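Local coordinates for leucine-rich-repeat protein (Methanosarcina barkeri, PDB 4WNR) that binds GDP with a magnesium ion through its Ras-like Roc domain, joined here to the first part of COR, and probably belongs to a serine/threonine-protein kinase, at residues A[54-62]-A[94-102]; A[111-122]-A[139-150]. All blocks are in the same frame, centred on the assembly; numbering follows the deposited sequence.

Contact 1 (A[54-62]-A[94-102]). With MG (magnesium ion), chain C; GDP (guanosine-5'-diphosphate), chain B.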
loop_
_atom_site.group_PDB
_atom_site.type_symbol
_atom_site.label_atom_id
_atom_site.label_comp_id
_atom_site.label_asym_id
_atom_site.label_seq_id
_atom_site.Cartn_x
_atom_site.Cartn_y
_atom_site.Cartn_z
ATOM N N LYS A 54 -12.168 -8.164 -2.737
ATOM C CA LYS A 54 -10.840 -8.009 -2.136
ATOM C C LYS A 54 -10.843 -8.321 -0.644
ATOM O O LYS A 54 -10.018 -9.096 -0.164
ATOM C CB LYS A 54 -10.317 -6.589 -2.355
ATOM C CG LYS A 54 -10.189 -6.187 -3.816
ATOM C CD LYS A 54 -9.500 -4.837 -3.982
ATOM C CE LYS A 54 -10.299 -3.681 -3.396
ATOM N NZ LYS A 54 -11.643 -3.523 -4.023
ATOM N N THR A 55 -11.770 -7.703 0.079
ATOM C CA THR A 55 -11.916 -7.928 1.518
ATOM C C THR A 55 -12.373 -9.363 1.809
ATOM O O THR A 55 -11.941 -9.968 2.790
ATOM C CB THR A 55 -12.906 -6.921 2.145
ATOM O OG1 THR A 55 -12.528 -5.587 1.775
ATOM C CG2 THR A 55 -12.921 -7.032 3.670
ATOM N N SER A 56 -13.237 -9.897 0.949
ATOM C CA SER A 56 -13.745 -11.266 1.095
ATOM C C SER A 56 -12.651 -12.307 0.873
ATOM O O SER A 56 -12.550 -13.277 1.624
ATOM C CB SER A 56 -14.890 -11.524 0.116
ATOM O OG SER A 56 -15.941 -10.598 0.308
ATOM N N LEU A 57 -11.847 -12.102 -0.168
ATOM C CA LEU A 57 -10.734 -13.001 -0.487
ATOM C C LEU A 57 -9.705 -13.025 0.642
ATOM O O LEU A 57 -9.177 -14.083 0.982
ATOM C CB LEU A 57 -10.061 -12.587 -1.802
ATOM C CG LEU A 57 -8.829 -13.384 -2.253
ATOM C CD1 LEU A 57 -9.115 -14.878 -2.312
ATOM C CD2 LEU A 57 -8.351 -12.881 -3.607
ATOM N N LEU A 58 -9.430 -11.856 1.214
ATOM C CA LEU A 58 -8.499 -11.742 2.336
ATOM C C LEU A 58 -8.976 -12.553 3.543
ATOM O O LEU A 58 -8.177 -13.212 4.205
ATOM C CB LEU A 58 -8.305 -10.273 2.730
ATOM C CG LEU A 58 -7.346 -9.969 3.887
ATOM C CD1 LEU A 58 -5.978 -10.600 3.667
ATOM C CD2 LEU A 58 -7.215 -8.465 4.072
ATOM N N LYS A 59 -10.278 -12.503 3.818
ATOM C CA LYS A 59 -10.864 -13.271 4.918
ATOM C C LYS A 59 -10.706 -14.778 4.703
ATOM O O LYS A 59 -10.445 -15.521 5.651
ATOM C CB LYS A 59 -12.344 -12.924 5.094
ATOM C CG LYS A 59 -12.593 -11.574 5.750
ATOM C CD LYS A 59 -14.073 -11.212 5.763
ATOM C CE LYS A 59 -14.860 -12.059 6.754
ATOM N NZ LYS A 59 -16.297 -11.670 6.805
ATOM N N ARG A 60 -10.868 -15.217 3.456
ATOM C CA ARG A 60 -10.723 -16.631 3.106
ATOM C C ARG A 60 -9.279 -17.122 3.227
ATOM O O ARG A 60 -9.044 -18.273 3.597
ATOM C CB ARG A 60 -11.248 -16.890 1.691
ATOM C CG ARG A 60 -12.761 -16.819 1.564
ATOM C CD ARG A 60 -13.446 -17.903 2.384
ATOM N NE ARG A 60 -14.860 -18.049 2.049
ATOM C CZ ARG A 60 -15.689 -18.910 2.635
ATOM N NH1 ARG A 60 -15.260 -19.720 3.598
ATOM N NH2 ARG A 60 -16.960 -18.962 2.252
ATOM N N LEU A 61 -8.321 -16.253 2.918
ATOM C CA LEU A 61 -6.900 -16.579 3.063
ATOM C C LEU A 61 -6.515 -16.763 4.533
ATOM O O LEU A 61 -5.704 -17.628 4.866
ATOM C CB LEU A 61 -6.028 -15.492 2.426
ATOM C CG LEU A 61 -6.101 -15.376 0.901
ATOM C CD1 LEU A 61 -5.469 -14.075 0.429
ATOM C CD2 LEU A 61 -5.440 -16.567 0.223
ATOM N N LEU A 62 -7.101 -15.946 5.404
ATOM C CA LEU A 62 -6.850 -16.020 6.846
ATOM C C LEU A 62 -7.788 -16.990 7.570
ATOM O O LEU A 62 -7.626 -17.231 8.765
ATOM C CB LEU A 62 -6.971 -14.629 7.475
ATOM C CG LEU A 62 -6.097 -13.529 6.862
ATOM C CD1 LEU A 62 -6.387 -12.194 7.528
ATOM C CD2 LEU A 62 -4.617 -13.864 6.966
ATOM N N PHE A 94 -0.617 -8.052 4.444
ATOM C CA PHE A 94 -1.730 -7.834 3.519
ATOM C C PHE A 94 -2.261 -6.413 3.648
ATOM O O PHE A 94 -2.617 -5.982 4.744
ATOM C CB PHE A 94 -2.868 -8.822 3.783
ATOM C CG PHE A 94 -2.593 -10.217 3.294
ATOM C CD1 PHE A 94 -2.589 -10.505 1.937
ATOM C CD2 PHE A 94 -2.362 -11.248 4.193
ATOM C CE1 PHE A 94 -2.345 -11.791 1.486
ATOM C CE2 PHE A 94 -2.118 -12.535 3.748
ATOM C CZ PHE A 94 -2.109 -12.808 2.394
ATOM N N TRP A 95 -2.314 -5.700 2.525
ATOM C CA TRP A 95 -2.882 -4.353 2.469
ATOM C C TRP A 95 -4.221 -4.374 1.737
ATOM O O TRP A 95 -4.293 -4.756 0.566
ATOM C CB TRP A 95 -1.916 -3.395 1.772
ATOM C CG TRP A 95 -0.833 -2.881 2.673
ATOM C CD1 TRP A 95 0.111 -3.620 3.317
ATOM C CD2 TRP A 95 -0.586 -1.516 3.026
ATOM N NE1 TRP A 95 0.935 -2.802 4.052
ATOM C CE2 TRP A 95 0.528 -1.505 3.892
ATOM C CE3 TRP A 95 -1.199 -0.301 2.697
ATOM C CZ2 TRP A 95 1.046 -0.325 4.433
ATOM C CZ3 TRP A 95 -0.686 0.872 3.234
ATOM C CH2 TRP A 95 0.427 0.849 4.094
ATOM N N ASP A 96 -5.275 -3.962 2.439
ATOM C CA ASP A 96 -6.633 -3.958 1.892
ATOM C C ASP A 96 -7.159 -2.522 1.793
ATOM O O ASP A 96 -7.277 -1.827 2.804
ATOM C CB ASP A 96 -7.550 -4.806 2.778
ATOM C CG ASP A 96 -8.802 -5.267 2.057
ATOM O OD1 ASP A 96 -8.731 -5.540 0.838
ATOM O OD2 ASP A 96 -9.859 -5.374 2.719
ATOM N N PHE A 97 -7.466 -2.089 0.574
ATOM C CA PHE A 97 -7.927 -0.725 0.311
ATOM C C PHE A 97 -9.446 -0.674 0.175
ATOM O O PHE A 97 -10.031 -1.423 -0.608
ATOM C CB PHE A 97 -7.273 -0.183 -0.962
ATOM C CG PHE A 97 -5.770 -0.220 -0.933
ATOM C CD1 PHE A 97 -5.056 0.674 -0.145
ATOM C CD2 PHE A 97 -5.070 -1.150 -1.687
ATOM C CE1 PHE A 97 -3.673 0.639 -0.112
ATOM C CE2 PHE A 97 -3.688 -1.188 -1.658
ATOM C CZ PHE A 97 -2.987 -0.292 -0.869
ATOM N N GLY A 98 -10.075 0.222 0.932
ATOM C CA GLY A 98 -11.533 0.354 0.942
ATOM C C GLY A 98 -12.112 1.062 -0.270
ATOM O O GLY A 98 -11.393 1.421 -1.201
ATOM N N GLY A 99 -13.429 1.261 -0.245
ATOM C CA GLY A 99 -14.163 1.885 -1.351
ATOM C C GLY A 99 -13.763 3.324 -1.625
ATOM O O GLY A 99 -13.723 3.751 -2.781
ATOM N N GLN A 100 -13.478 4.075 -0.563
ATOM C CA GLN A 100 -12.990 5.451 -0.695
ATOM C C GLN A 100 -11.599 5.517 -1.329
ATOM O O GLN A 100 -11.289 6.462 -2.056
ATOM C CB GLN A 100 -12.964 6.155 0.667
ATOM C CG GLN A 100 -14.291 6.778 1.073
ATOM C CD GLN A 100 -14.149 7.716 2.260
ATOM O OE1 GLN A 100 -13.588 7.345 3.294
ATOM N NE2 GLN A 100 -14.655 8.941 2.119
ATOM N N GLU A 101 -10.771 4.514 -1.053
ATOM C CA GLU A 101 -9.392 4.486 -1.547
ATOM C C GLU A 101 -9.326 4.287 -3.060
ATOM O O GLU A 101 -8.551 4.955 -3.741
ATOM C CB GLU A 101 -8.576 3.401 -0.837
ATOM C CG GLU A 101 -8.064 3.797 0.542
ATOM C CD GLU A 101 -9.165 3.979 1.572
ATOM O OE1 GLU A 101 -10.134 3.189 1.568
ATOM O OE2 GLU A 101 -9.059 4.911 2.396
ATOM N N ILE A 102 -10.138 3.367 -3.577
ATOM C CA ILE A 102 -10.180 3.090 -5.017
ATOM C C ILE A 102 -10.906 4.207 -5.769
ATOM O O ILE A 102 -10.508 4.571 -6.877
ATOM C CB ILE A 102 -10.831 1.718 -5.320
ATOM C CG1 ILE A 102 -9.837 0.579 -5.057
ATOM C CG2 ILE A 102 -11.286 1.624 -6.774
ATOM C CD1 ILE A 102 -9.575 0.290 -3.597
HETATM MG MG MG C . -13.392 -3.461 0.683
HETATM P PB GDP B . -14.393 -5.037 -1.728
HETATM O O1B GDP B . -14.185 -6.140 -2.880
HETATM O O2B GDP B . -12.984 -4.940 -0.964
HETATM O O3B GDP B . -14.790 -3.726 -2.293
HETATM O O3A GDP B . -15.408 -5.584 -0.605
HETATM P PA GDP B . -16.237 -6.957 -0.727
HETATM O O1A GDP B . -15.440 -8.048 -1.318
HETATM O O2A GDP B . -16.641 -7.284 0.798
HETATM O "O5'" GDP B . -17.616 -6.619 -1.489
HETATM C "C5'" GDP B . -18.140 -7.519 -2.415
HETATM C "C4'" GDP B . -19.613 -7.801 -2.047
HETATM O "O4'" GDP B . -20.028 -8.990 -2.752
HETATM C "C3'" GDP B . -19.823 -8.120 -0.567
HETATM O "O3'" GDP B . -21.189 -7.866 -0.205
HETATM C "C2'" GDP B . -19.518 -9.595 -0.486
HETATM O "O2'" GDP B . -20.292 -10.219 0.551
HETATM C "C1'" GDP B . -19.952 -10.126 -1.847
HETATM N N9 GDP B . -19.006 -11.145 -2.394
HETATM C C8 GDP B . -17.675 -11.169 -2.328
HETATM N N7 GDP B . -17.244 -12.259 -2.950
HETATM C C5 GDP B . -18.302 -12.919 -3.409
HETATM C C6 GDP B . -18.396 -14.061 -4.094
HETATM O O6 GDP B . -17.394 -14.697 -4.413
HETATM N N1 GDP B . -19.655 -14.540 -4.457
HETATM C C2 GDP B . -20.786 -13.803 -4.089
HETATM N N2 GDP B . -22.001 -14.231 -4.417
HETATM N N3 GDP B . -20.628 -12.661 -3.400
HETATM C C4 GDP B . -19.398 -12.227 -3.065
HETATM O O HOH W 1 -10.922 -3.797 0.386
HETATM O O HOH W 2 -14.916 -4.331 1.839
HETATM O O HOH W 3 -12.620 -2.680 2.525
#

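Contact 2 (A[111-122]-A[139-150]). With GDP (guanosine-5'-diphosphate), chain B.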
loop_
_atom_site.group_PDB
_atom_site.type_symbol
_atom_site.label_atom_id
_atom_site.label_comp_id
_atom_site.label_asym_id
_atom_site.label_seq_id
_atom_site.Cartn_x
_atom_site.Cartn_y
_atom_site.Cartn_z
ATOM N N LEU A 111 1.104 1.830 -3.283
ATOM C CA LEU A 111 1.580 0.859 -4.268
ATOM C C LEU A 111 3.088 1.006 -4.413
ATOM O O LEU A 111 3.587 2.112 -4.621
ATOM C CB LEU A 111 0.904 1.072 -5.625
ATOM C CG LEU A 111 -0.627 1.106 -5.658
ATOM C CD1 LEU A 111 -1.108 1.164 -7.100
ATOM C CD2 LEU A 111 -1.241 -0.086 -4.938
ATOM N N SER A 112 3.809 -0.108 -4.308
ATOM C CA SER A 112 5.270 -0.078 -4.287
ATOM C C SER A 112 5.901 -1.263 -5.011
ATOM O O SER A 112 5.242 -2.266 -5.282
ATOM C CB SER A 112 5.760 -0.043 -2.840
ATOM O OG SER A 112 5.226 -1.132 -2.107
ATOM N N LYS A 113 7.189 -1.121 -5.316
ATOM C CA LYS A 113 7.971 -2.179 -5.955
ATOM C C LYS A 113 8.420 -3.209 -4.923
ATOM O O LYS A 113 8.212 -3.027 -3.720
ATOM C CB LYS A 113 9.191 -1.590 -6.670
ATOM C CG LYS A 113 8.849 -0.655 -7.819
ATOM C CD LYS A 113 10.087 -0.300 -8.632
ATOM C CE LYS A 113 9.742 0.510 -9.874
ATOM N NZ LYS A 113 9.285 1.892 -9.554
ATOM N N ARG A 114 9.029 -4.291 -5.407
ATOM C CA ARG A 114 9.498 -5.391 -4.557
ATOM C C ARG A 114 8.390 -5.867 -3.616
ATOM O O ARG A 114 8.590 -6.000 -2.408
ATOM C CB ARG A 114 10.743 -4.975 -3.771
ATOM C CG ARG A 114 11.923 -4.604 -4.655
ATOM C CD ARG A 114 13.168 -4.313 -3.837
ATOM N NE ARG A 114 13.059 -3.061 -3.089
ATOM C CZ ARG A 114 14.020 -2.547 -2.322
ATOM N NH1 ARG A 114 15.186 -3.173 -2.183
ATOM N NH2 ARG A 114 13.815 -1.398 -1.689
ATOM N N SER A 115 7.220 -6.109 -4.198
ATOM C CA SER A 115 6.028 -6.518 -3.459
ATOM C C SER A 115 5.326 -7.637 -4.225
ATOM O O SER A 115 5.881 -8.173 -5.183
ATOM C CB SER A 115 5.092 -5.318 -3.285
ATOM O OG SER A 115 5.765 -4.225 -2.682
ATOM N N LEU A 116 4.122 -8.003 -3.790
ATOM C CA LEU A 116 3.273 -8.937 -4.535
ATOM C C LEU A 116 1.866 -8.362 -4.663
ATOM O O LEU A 116 1.343 -7.757 -3.725
ATOM C CB LEU A 116 3.235 -10.304 -3.852
ATOM C CG LEU A 116 2.577 -11.437 -4.653
ATOM C CD1 LEU A 116 3.341 -12.743 -4.477
ATOM C CD2 LEU A 116 1.113 -11.624 -4.276
ATOM N N TYR A 117 1.260 -8.557 -5.832
ATOM C CA TYR A 117 -0.062 -8.009 -6.124
ATOM C C TYR A 117 -1.091 -9.111 -6.337
ATOM O O TYR A 117 -0.811 -10.117 -6.990
ATOM C CB TYR A 117 -0.001 -7.114 -7.365
ATOM C CG TYR A 117 0.661 -5.781 -7.109
ATOM C CD1 TYR A 117 2.048 -5.665 -7.083
ATOM C CD2 TYR A 117 -0.100 -4.637 -6.885
ATOM C CE1 TYR A 117 2.659 -4.444 -6.844
ATOM C CE2 TYR A 117 0.502 -3.412 -6.647
ATOM C CZ TYR A 117 1.880 -3.319 -6.628
ATOM O OH TYR A 117 2.473 -2.103 -6.388
ATOM N N ILE A 118 -2.278 -8.909 -5.771
ATOM C CA ILE A 118 -3.425 -9.781 -6.010
ATOM C C ILE A 118 -4.528 -8.955 -6.669
ATOM O O ILE A 118 -5.157 -8.116 -6.021
ATOM C CB ILE A 118 -3.937 -10.421 -4.702
ATOM C CG1 ILE A 118 -2.862 -11.339 -4.112
ATOM C CG2 ILE A 118 -5.218 -11.210 -4.953
ATOM C CD1 ILE A 118 -3.160 -11.824 -2.709
ATOM N N LEU A 119 -4.743 -9.191 -7.961
ATOM C CA LEU A 119 -5.770 -8.486 -8.727
ATOM C C LEU A 119 -7.091 -9.251 -8.673
ATOM O O LEU A 119 -7.204 -10.335 -9.242
ATOM C CB LEU A 119 -5.323 -8.306 -10.183
ATOM C CG LEU A 119 -6.315 -7.653 -11.154
ATOM C CD1 LEU A 119 -6.791 -6.300 -10.645
ATOM C CD2 LEU A 119 -5.683 -7.514 -12.530
ATOM N N VAL A 120 -8.078 -8.682 -7.987
ATOM C CA VAL A 120 -9.402 -9.296 -7.875
ATOM C C VAL A 120 -10.354 -8.704 -8.914
ATOM O O VAL A 120 -10.471 -7.483 -9.036
ATOM C CB VAL A 120 -10.004 -9.110 -6.469
ATOM C CG1 VAL A 120 -11.278 -9.931 -6.320
ATOM C CG2 VAL A 120 -8.997 -9.505 -5.399
ATOM N N LEU A 121 -11.033 -9.581 -9.650
ATOM C CA LEU A 121 -11.951 -9.182 -10.717
ATOM C C LEU A 121 -13.313 -9.848 -10.556
ATOM O O LEU A 121 -13.467 -10.787 -9.773
ATOM C CB LEU A 121 -11.370 -9.564 -12.081
ATOM C CG LEU A 121 -9.988 -9.010 -12.429
ATOM C CD1 LEU A 121 -9.462 -9.678 -13.690
ATOM C CD2 LEU A 121 -10.029 -7.498 -12.597
ATOM N N ASP A 122 -14.293 -9.350 -11.302
ATOM C CA ASP A 122 -15.624 -9.965 -11.370
ATOM C C ASP A 122 -16.292 -9.695 -12.720
ATOM O O ASP A 122 -15.823 -8.864 -13.501
ATOM C CB ASP A 122 -16.514 -9.487 -10.216
ATOM C CG ASP A 122 -16.778 -7.996 -10.250
ATOM O OD1 ASP A 122 -15.927 -7.243 -10.768
ATOM O OD2 ASP A 122 -17.841 -7.576 -9.747
ATOM N N PHE A 139 3.577 0.995 -11.256
ATOM C CA PHE A 139 3.983 1.160 -9.854
ATOM C C PHE A 139 4.739 -0.047 -9.296
ATOM O O PHE A 139 5.712 0.113 -8.561
ATOM C CB PHE A 139 2.759 1.445 -8.980
ATOM C CG PHE A 139 2.085 2.753 -9.289
ATOM C CD1 PHE A 139 2.740 3.955 -9.059
ATOM C CD2 PHE A 139 0.796 2.785 -9.808
ATOM C CE1 PHE A 139 2.126 5.163 -9.343
ATOM C CE2 PHE A 139 0.176 3.991 -10.093
ATOM C CZ PHE A 139 0.841 5.182 -9.859
ATOM N N GLY A 140 4.283 -1.247 -9.643
ATOM C CA GLY A 140 4.843 -2.488 -9.100
ATOM C C GLY A 140 6.199 -2.882 -9.659
ATOM O O GLY A 140 7.004 -3.498 -8.962
ATOM N N GLY A 141 6.447 -2.540 -10.919
ATOM C CA GLY A 141 7.715 -2.863 -11.572
ATOM C C GLY A 141 7.815 -4.334 -11.936
ATOM O O GLY A 141 7.102 -4.806 -12.821
ATOM N N ASP A 142 8.698 -5.057 -11.247
ATOM C CA ASP A 142 8.896 -6.495 -11.478
ATOM C C ASP A 142 8.117 -7.364 -10.479
ATOM O O ASP A 142 8.349 -8.572 -10.389
ATOM C CB ASP A 142 10.389 -6.844 -11.405
ATOM C CG ASP A 142 11.214 -6.133 -12.467
ATOM O OD1 ASP A 142 10.758 -6.043 -13.631
ATOM O OD2 ASP A 142 12.329 -5.674 -12.139
ATOM N N SER A 143 7.193 -6.750 -9.743
ATOM C CA SER A 143 6.405 -7.459 -8.737
ATOM C C SER A 143 5.446 -8.445 -9.406
ATOM O O SER A 143 4.780 -8.087 -10.378
ATOM C CB SER A 143 5.611 -6.469 -7.883
ATOM O OG SER A 143 6.472 -5.656 -7.107
ATOM N N PRO A 144 5.378 -9.691 -8.895
ATOM C CA PRO A 144 4.476 -10.678 -9.484
ATOM C C PRO A 144 3.004 -10.385 -9.199
ATOM O O PRO A 144 2.675 -9.755 -8.193
ATOM C CB PRO A 144 4.901 -11.989 -8.814
ATOM C CG PRO A 144 5.494 -11.574 -7.517
ATOM C CD PRO A 144 6.169 -10.264 -7.791
ATOM N N VAL A 145 2.136 -10.852 -10.092
ATOM C CA VAL A 145 0.700 -10.605 -10.000
ATOM C C VAL A 145 -0.068 -11.922 -10.058
ATOM O O VAL A 145 0.220 -12.777 -10.893
ATOM C CB VAL A 145 0.211 -9.694 -11.146
ATOM C CG1 VAL A 145 -1.268 -9.365 -10.984
ATOM C CG2 VAL A 145 1.032 -8.415 -11.205
ATOM N N LEU A 146 -1.037 -12.076 -9.161
ATOM C CA LEU A 146 -1.956 -13.214 -9.185
ATOM C C LEU A 146 -3.375 -12.706 -9.425
ATOM O O LEU A 146 -3.908 -11.938 -8.624
ATOM C CB LEU A 146 -1.883 -14.001 -7.876
ATOM C CG LEU A 146 -0.798 -15.081 -7.794
ATOM C CD1 LEU A 146 0.601 -14.487 -7.876
ATOM C CD2 LEU A 146 -0.954 -15.887 -6.514
ATOM N N VAL A 147 -3.975 -13.131 -10.533
ATOM C CA VAL A 147 -5.306 -12.665 -10.921
ATOM C C VAL A 147 -6.375 -13.596 -10.355
ATOM O O VAL A 147 -6.344 -14.803 -10.594
ATOM C CB VAL A 147 -5.460 -12.586 -12.452
ATOM C CG1 VAL A 147 -6.783 -11.926 -12.825
ATOM C CG2 VAL A 147 -4.300 -11.815 -13.070
ATOM N N ALA A 148 -7.314 -13.022 -9.607
ATOM C CA ALA A 148 -8.422 -13.771 -9.014
ATOM C C ALA A 148 -9.741 -13.385 -9.681
ATOM O O ALA A 148 -10.200 -12.249 -9.549
ATOM C CB ALA A 148 -8.492 -13.510 -7.519
ATOM N N LEU A 149 -10.339 -14.333 -10.399
ATOM C CA LEU A 149 -11.641 -14.130 -11.034
ATOM C C LEU A 149 -12.741 -14.514 -10.046
ATOM O O LEU A 149 -13.183 -15.662 -10.011
ATOM C CB LEU A 149 -11.759 -14.963 -12.317
ATOM C CG LEU A 149 -10.905 -14.538 -13.518
ATOM C CD1 LEU A 149 -9.438 -14.888 -13.320
ATOM C CD2 LEU A 149 -11.423 -15.186 -14.792
ATOM N N ASN A 150 -13.169 -13.543 -9.242
ATOM C CA ASN A 150 -14.126 -13.783 -8.160
ATOM C C ASN A 150 -15.570 -13.794 -8.659
ATOM O O ASN A 150 -15.860 -13.298 -9.749
ATOM C CB ASN A 150 -13.956 -12.720 -7.066
ATOM C CG ASN A 150 -14.531 -13.153 -5.726
ATOM O OD1 ASN A 150 -14.342 -14.288 -5.291
ATOM N ND2 ASN A 150 -15.233 -12.243 -5.060
HETATM P PB GDP B . -14.393 -5.037 -1.728
HETATM O O1B GDP B . -14.185 -6.140 -2.880
HETATM O O2B GDP B . -12.984 -4.940 -0.964
HETATM O O3B GDP B . -14.790 -3.726 -2.293
HETATM O O3A GDP B . -15.408 -5.584 -0.605
HETATM P PA GDP B . -16.237 -6.957 -0.727
HETATM O O1A GDP B . -15.440 -8.048 -1.318
HETATM O O2A GDP B . -16.641 -7.284 0.798
HETATM O "O5'" GDP B . -17.616 -6.619 -1.489
HETATM C "C5'" GDP B . -18.140 -7.519 -2.415
HETATM C "C4'" GDP B . -19.613 -7.801 -2.047
HETATM O "O4'" GDP B . -20.028 -8.990 -2.752
HETATM C "C3'" GDP B . -19.823 -8.120 -0.567
HETATM O "O3'" GDP B . -21.189 -7.866 -0.205
HETATM C "C2'" GDP B . -19.518 -9.595 -0.486
HETATM O "O2'" GDP B . -20.292 -10.219 0.551
HETATM C "C1'" GDP B . -19.952 -10.126 -1.847
HETATM N N9 GDP B . -19.006 -11.145 -2.394
HETATM C C8 GDP B . -17.675 -11.169 -2.328
HETATM N N7 GDP B . -17.244 -12.259 -2.950
HETATM C C5 GDP B . -18.302 -12.919 -3.409
HETATM C C6 GDP B . -18.396 -14.061 -4.094
HETATM O O6 GDP B . -17.394 -14.697 -4.413
HETATM N N1 GDP B . -19.655 -14.540 -4.457
HETATM C C2 GDP B . -20.786 -13.803 -4.089
HETATM N N2 GDP B . -22.001 -14.231 -4.417
HETATM N N3 GDP B . -20.628 -12.661 -3.400
HETATM C C4 GDP B . -19.398 -12.227 -3.065
#

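Contact 1 (A[54-62]-A[94-102])
T55 and D96 meet at about a right angle, with OG1 of T55 lying 2.8 Å from OD2 of D96. T55 OG1 also ligates the magnesium ion at 2.5 Å, alongside GDP O2B and three waters. With OG1 beside the backbone N (chi1 -52°), the hydroxyl points to both the ion and the carboxylate, while D96 carries its carboxylate anti to its own N (chi1 -159°), out toward the helix. The carboxylate thus appears to act in the second shell, positioning a metal ligand. Water 1, bound to the magnesium ion, donates to F97 O at 2.7 Å, tying the loop to the ion.

K54 runs along the phosphate side, its N donating to GDP O1B at 2.9 Å. Its CE packs 3.6 Å from F97 O and also meets I102 CD1, whereas NZ is hydrogen-bonded to D49 O. Deeper in, L58 sends its two methyls to different partners: CD2 touches D96 CB, and CD1 sits over one face of the F94 ring, 3.8 Å from its centroid and 27° off the normal, a CH-pi contact. L61 CD1 comes to 4.0 Å from F94 CE1, the side chains crossing at about a right angle.

Helix 54-62 and strand 94-96 run nearly antiparallel. The Walker A threonine meeting the DxxG aspartate, next to the Walker A lysine, typifies the magnesium-nucleotide site of Ras-like G domains.

Contact 2 (A[111-122]-A[139-150])
A148 N donates to L119 O at 2.7 Å, almost straight at 177°, in a ladder that joins parallel strands 116-121 and 145-149, the two strands of a beta-alpha-beta crossover whose helix is 129-140. Y117 and L119 each give N-H and C=O to the ladder; L121 continues it, its N bonding to A148 O and its O receiving N150 N at 2.8 Å.

Beyond the strand start, S143 OG takes S115 N at 3.0 Å and itself donates to G140 O, so one hydroxyl fastens the turn 140-143 to the loop ahead of strand 116-121. Y117 OH bonds to S112 O from above the carbonyl plane. S143 CB lies in the Y117 ring plane at its edge, 3.7 Å from CE1, and G140 CA comes close to OH.

On the sheet, L121 CD1 meets V147 CG1 at 3.6 Å. L116 CD1 meets P144 CG at 3.9 Å, the side chains crossing at about a right angle, and L111 CD1 in the loop touches F139 CD2 at the end of helix 129-140. N150, the NKxD asparagine, has CG anti to its backbone N (chi1 -160°), carrying the amide to the base: ND2, hydrogen-bonded to A52 O, lies 2.9 Å from GDP N7.

How the contacts relate
The two contacts, their centres about 13 Å apart, serve different ends of the same GDP: helix 54-62 of contact 1 binds the diphosphate and the magnesium ion, which 94-102 reaches through a water, and contact 2 brings N150 to the guanine. They also touch directly. Helix 54-62 lies against the sheet face bearing I118, V120 and A148, where L57 CD2 comes within 3.8 Å of I118 CG2 and 4.0 Å of A148 CB, while K54 CG packs 3.9 Å from V120 CG2. Strand 36-47 pairs in parallel with both 88-96 and 116-121, placing strands of the two contacts in one sheet. Sheet and helix share a hydrophobic interface, as expected of a P-loop G domain.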